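Alpha-14 giardin (Giardia lamblia, PDB 3CHJ) binds calcium and phospholipid as a member of the annexin family, and may act as a calcium-regulated structural element linking the lipid bilayer to the underlying axoneme. Local coordinates at residues Leu109-Arg120 and Leu148-Arg157. Sequence-based numbering, arbitrary orientation.
Sequences LTIETHEVREIR and LINAVATGDR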
loop_
_atom_site.group_PDB
_atom_site.type_symbol
_atom_site.label_atom_id
_atom_site.label_comp_id
_atom_site.label_asym_id
_atom_site.label_seq_id
_atom_site.Cartn_x
_atom_site.Cartn_y
_atom_site.Cartn_z
ATOM N N LEU A 109 7.137 0.476 0.437
ATOM C CA LEU A 109 7.258 1.900 0.792
ATOM C C LEU A 109 6.087 2.418 1.619
ATOM O O LEU A 109 6.064 3.596 1.976
ATOM C CB LEU A 109 7.485 2.784 -0.428
ATOM C CG LEU A 109 8.747 2.446 -1.221
ATOM C CD1 LEU A 109 8.892 3.442 -2.377
ATOM C CD2 LEU A 109 9.962 2.470 -0.292
ATOM N N THR A 110 5.130 1.547 1.919
ATOM C CA THR A 110 3.920 2.027 2.625
ATOM C C THR A 110 3.616 1.220 3.871
ATOM O O THR A 110 2.473 1.208 4.351
ATOM C CB THR A 110 2.682 2.060 1.739
ATOM O OG1 THR A 110 2.320 0.714 1.393
ATOM C CG2 THR A 110 2.899 2.907 0.486
ATOM N N ILE A 111 4.633 0.556 4.393
ATOM C CA ILE A 111 4.522 -0.151 5.667
ATOM C C ILE A 111 5.541 0.334 6.697
ATOM O O ILE A 111 6.640 0.796 6.365
ATOM C CB ILE A 111 4.591 -1.675 5.485
ATOM C CG1 ILE A 111 5.927 -2.089 4.834
ATOM C CG2 ILE A 111 3.378 -2.113 4.680
ATOM C CD1 ILE A 111 6.096 -3.576 4.607
ATOM N N GLU A 112 5.165 0.218 7.964
ATOM C CA GLU A 112 6.018 0.713 9.040
ATOM C C GLU A 112 7.291 -0.131 9.185
ATOM O O GLU A 112 7.324 -1.297 8.761
ATOM C CB GLU A 112 5.228 0.735 10.359
ATOM C CG GLU A 112 3.894 1.506 10.293
ATOM C CD GLU A 112 4.067 3.003 10.064
ATOM O OE1 GLU A 112 5.133 3.550 10.402
ATOM O OE2 GLU A 112 3.124 3.638 9.546
ATOM N N THR A 113 8.345 0.450 9.770
ATOM C CA THR A 113 9.616 -0.273 9.910
ATOM C C THR A 113 9.433 -1.562 10.709
ATOM O O THR A 113 10.008 -2.601 10.352
ATOM C CB THR A 113 10.746 0.566 10.570
ATOM O OG1 THR A 113 10.474 1.964 10.433
ATOM C CG2 THR A 113 12.091 0.235 9.920
ATOM N N HIS A 114 8.627 -1.508 11.774
ATOM C CA HIS A 114 8.329 -2.718 12.558
ATOM C C HIS A 114 7.669 -3.813 11.711
ATOM O O HIS A 114 7.926 -5.002 11.916
ATOM C CB HIS A 114 7.523 -2.405 13.841
ATOM C CG HIS A 114 6.080 -2.049 13.604
ATOM N ND1 HIS A 114 5.093 -3.001 13.462
ATOM C CD2 HIS A 114 5.456 -0.847 13.527
ATOM C CE1 HIS A 114 3.928 -2.403 13.280
ATOM N NE2 HIS A 114 4.120 -1.096 13.322
ATOM N N GLU A 115 6.844 -3.397 10.749
ATOM C CA GLU A 115 6.140 -4.324 9.863
ATOM C C GLU A 115 7.115 -4.926 8.850
ATOM O O GLU A 115 6.976 -6.074 8.478
ATOM C CB GLU A 115 4.999 -3.629 9.125
ATOM C CG GLU A 115 4.020 -4.606 8.424
ATOM C CD GLU A 115 3.086 -5.355 9.383
ATOM O OE1 GLU A 115 2.709 -4.790 10.428
ATOM O OE2 GLU A 115 2.715 -6.514 9.081
ATOM N N VAL A 116 8.097 -4.149 8.402
ATOM C CA VAL A 116 9.130 -4.716 7.517
ATOM C C VAL A 116 9.891 -5.808 8.263
ATOM O O VAL A 116 10.159 -6.885 7.724
ATOM C CB VAL A 116 10.137 -3.652 7.000
ATOM C CG1 VAL A 116 11.163 -4.300 6.089
ATOM C CG2 VAL A 116 9.396 -2.557 6.238
ATOM N N ARG A 117 10.222 -5.532 9.516
ATOM C CA ARG A 117 10.952 -6.499 10.348
ATOM C C ARG A 117 10.151 -7.802 10.467
ATOM O O ARG A 117 10.682 -8.904 10.287
ATOM C CB ARG A 117 11.203 -5.894 11.722
ATOM C CG ARG A 117 12.580 -6.185 12.322
ATOM C CD ARG A 117 12.806 -5.387 13.605
ATOM N NE ARG A 117 12.208 -4.057 13.524
ATOM C CZ ARG A 117 11.902 -3.286 14.564
ATOM N NH1 ARG A 117 12.131 -3.699 15.808
ATOM N NH2 ARG A 117 11.352 -2.097 14.357
ATOM N N GLU A 118 8.856 -7.665 10.720
ATOM C CA GLU A 118 7.982 -8.810 10.882
ATOM C C GLU A 118 7.911 -9.619 9.589
ATOM O O GLU A 118 7.988 -10.851 9.600
ATOM C CB GLU A 118 6.585 -8.342 11.299
ATOM C CG GLU A 118 5.570 -9.468 11.458
ATOM C CD GLU A 118 4.163 -8.986 11.858
ATOM O OE1 GLU A 118 3.810 -7.801 11.634
ATOM O OE2 GLU A 118 3.397 -9.824 12.385
ATOM N N ILE A 119 7.773 -8.938 8.458
ATOM C CA ILE A 119 7.633 -9.694 7.222
ATOM C C ILE A 119 8.931 -10.306 6.694
ATOM O O ILE A 119 8.869 -11.269 5.967
ATOM C CB ILE A 119 6.828 -8.947 6.106
ATOM C CG1 ILE A 119 7.582 -7.729 5.587
ATOM C CG2 ILE A 119 5.401 -8.604 6.611
ATOM C CD1 ILE A 119 6.981 -7.150 4.300
ATOM N N ARG A 120 10.097 -9.776 7.082
ATOM C CA ARG A 120 11.356 -10.435 6.715
ATOM C C ARG A 120 11.348 -11.854 7.253
ATOM O O ARG A 120 11.683 -12.791 6.551
ATOM C CB ARG A 120 12.575 -9.715 7.299
ATOM C CG ARG A 120 12.827 -8.365 6.692
ATOM C CD ARG A 120 14.005 -7.735 7.427
ATOM N NE ARG A 120 14.191 -6.380 6.953
ATOM C CZ ARG A 120 14.476 -5.337 7.726
ATOM N NH1 ARG A 120 14.620 -5.473 9.051
ATOM N NH2 ARG A 120 14.617 -4.152 7.151
ATOM N N LEU A 148 16.082 2.424 -3.423
ATOM C CA LEU A 148 15.222 2.837 -2.326
ATOM C C LEU A 148 14.543 1.620 -1.690
ATOM O O LEU A 148 14.607 1.457 -0.463
ATOM C CB LEU A 148 14.192 3.882 -2.788
ATOM C CG LEU A 148 13.203 4.328 -1.717
ATOM C CD1 LEU A 148 13.932 5.006 -0.550
ATOM C CD2 LEU A 148 12.197 5.246 -2.331
ATOM N N ILE A 149 13.868 0.781 -2.488
ATOM C CA ILE A 149 13.187 -0.376 -1.884
ATOM C C ILE A 149 14.179 -1.402 -1.302
ATOM O O ILE A 149 13.859 -2.042 -0.312
ATOM C CB ILE A 149 12.134 -1.047 -2.782
ATOM C CG1 ILE A 149 12.795 -1.744 -3.989
ATOM C CG2 ILE A 149 11.075 -0.025 -3.181
ATOM C CD1 ILE A 149 11.791 -2.583 -4.830
ATOM N N ASN A 150 15.365 -1.553 -1.908
ATOM C CA ASN A 150 16.378 -2.434 -1.316
ATOM C C ASN A 150 16.819 -1.913 0.050
ATOM O O ASN A 150 16.997 -2.704 1.010
ATOM C CB ASN A 150 17.607 -2.554 -2.226
ATOM C CG ASN A 150 17.346 -3.389 -3.458
ATOM O OD1 ASN A 150 16.486 -4.292 -3.461
ATOM N ND2 ASN A 150 18.083 -3.104 -4.512
ATOM N N ALA A 151 17.012 -0.599 0.161
ATOM C CA ALA A 151 17.423 -0.022 1.440
ATOM C C ALA A 151 16.340 -0.230 2.500
ATOM O O ALA A 151 16.615 -0.502 3.682
ATOM C CB ALA A 151 17.739 1.443 1.279
ATOM N N VAL A 152 15.093 -0.036 2.106
ATOM C CA VAL A 152 13.989 -0.243 3.022
ATOM C C VAL A 152 13.845 -1.723 3.404
ATOM O O VAL A 152 13.641 -2.051 4.581
ATOM C CB VAL A 152 12.678 0.306 2.410
ATOM C CG1 VAL A 152 11.454 -0.145 3.197
ATOM C CG2 VAL A 152 12.765 1.823 2.328
ATOM N N ALA A 153 13.962 -2.607 2.414
ATOM C CA ALA A 153 13.794 -4.040 2.663
ATOM C C ALA A 153 14.781 -4.589 3.685
ATOM O O ALA A 153 14.426 -5.499 4.417
ATOM C CB ALA A 153 13.861 -4.847 1.355
ATOM N N THR A 154 15.997 -4.039 3.743
ATOM C CA THR A 154 17.052 -4.580 4.616
ATOM C C THR A 154 17.465 -3.674 5.772
ATOM O O THR A 154 18.264 -4.089 6.622
ATOM C CB THR A 154 18.307 -4.924 3.794
ATOM O OG1 THR A 154 18.803 -3.733 3.164
ATOM C CG2 THR A 154 17.972 -5.963 2.729
ATOM N N GLY A 155 16.946 -2.451 5.819
ATOM C CA GLY A 155 17.427 -1.464 6.796
ATOM C C GLY A 155 16.484 -1.162 7.944
ATOM O O GLY A 155 15.559 -1.912 8.232
ATOM N N ASP A 156 16.730 -0.039 8.604
ATOM C CA ASP A 156 15.954 0.388 9.749
ATOM C C ASP A 156 15.775 1.889 9.617
ATOM O O ASP A 156 16.514 2.543 8.881
ATOM C CB ASP A 156 16.736 0.077 11.039
ATOM C CG ASP A 156 15.881 0.156 12.312
ATOM O OD1 ASP A 156 14.661 0.482 12.270
ATOM O OD2 ASP A 156 16.464 -0.115 13.397
ATOM N N ARG A 157 14.787 2.414 10.326
ATOM C CA ARG A 157 14.576 3.846 10.415
ATOM C C ARG A 157 14.875 4.271 11.844
ATOM O O ARG A 157 14.192 3.856 12.780
ATOM C CB ARG A 157 13.144 4.191 10.023
ATOM C CG ARG A 157 12.877 4.002 8.536
ATOM C CD ARG A 157 11.449 4.357 8.191
ATOM N NE ARG A 157 11.183 4.026 6.788
ATOM C CZ ARG A 157 11.490 4.801 5.749
ATOM N NH1 ARG A 157 12.021 6.008 5.915
ATOM N NH2 ARG A 157 11.218 4.379 4.505
HETATM O O HOH W 1 8.861 3.440 3.589
HETATM O O HOH W 2 14.973 -3.003 10.834
#
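Arg120 reaches out from helix 113-120 to the carbonyl end of helix 148-154, where the chain turns out of the helix into Gly155 and presents the C=O groups of Val152, Ala153 and Gly155. From CB the chain runs away from its own carbonyl carbon (chi1 -69°) and stays extended to NE, its CG and CD passing at van der Waals distance from Ala153 O. Arg120 NE then gives a hydrogen bond to Ala153 O at 2.7 Å, with the oxygen close to the guanidinium plane. CZ carries the group onward so that Arg120 NH2 meets Gly155 O, also at 2.7 Å, in the carbonyl plane and on a lone pair; NH2 adds weak bonds to Val152 O and Ala153 O. NH1 binds a water that in turn donates to Gly155 O. A long cation with several in-plane N-H groups suits this cluster of carbonyls, and its charge is probably favourable at the negative end of the helix dipole. One turn back, the branched Val116 lays CG1 against Val152 O, 3.7 Å away, a short apolar filler between the helices.

Leu109, in the loop that leads into helix 113-120, is buried, and its fork suits a three-sided apolar contact: Leu109 CD1 touches Leu148 CD2 at 3.8 Å, CG meets Ile149 CG2, and Leu109 CD2 lies 3.9 Å from Val152 CG2. Nearer the chain that follows helix 148-154, small, branched Thr113 sets its methyl CG2 3.5 Å from Asp156 OD1 and its OG1 against the methylenes of Arg157, whose long chain carries the guanidinium on to Tyr196 O and Phe193 O.

The two short helical segments cross at -77° with their axes 10.0 Å apart, within the all-helical annexin fold. Helix 227-241 packs on Leu109 and Arg157, helix 186-195 on Leu148, and helix 131-139 on Ile149.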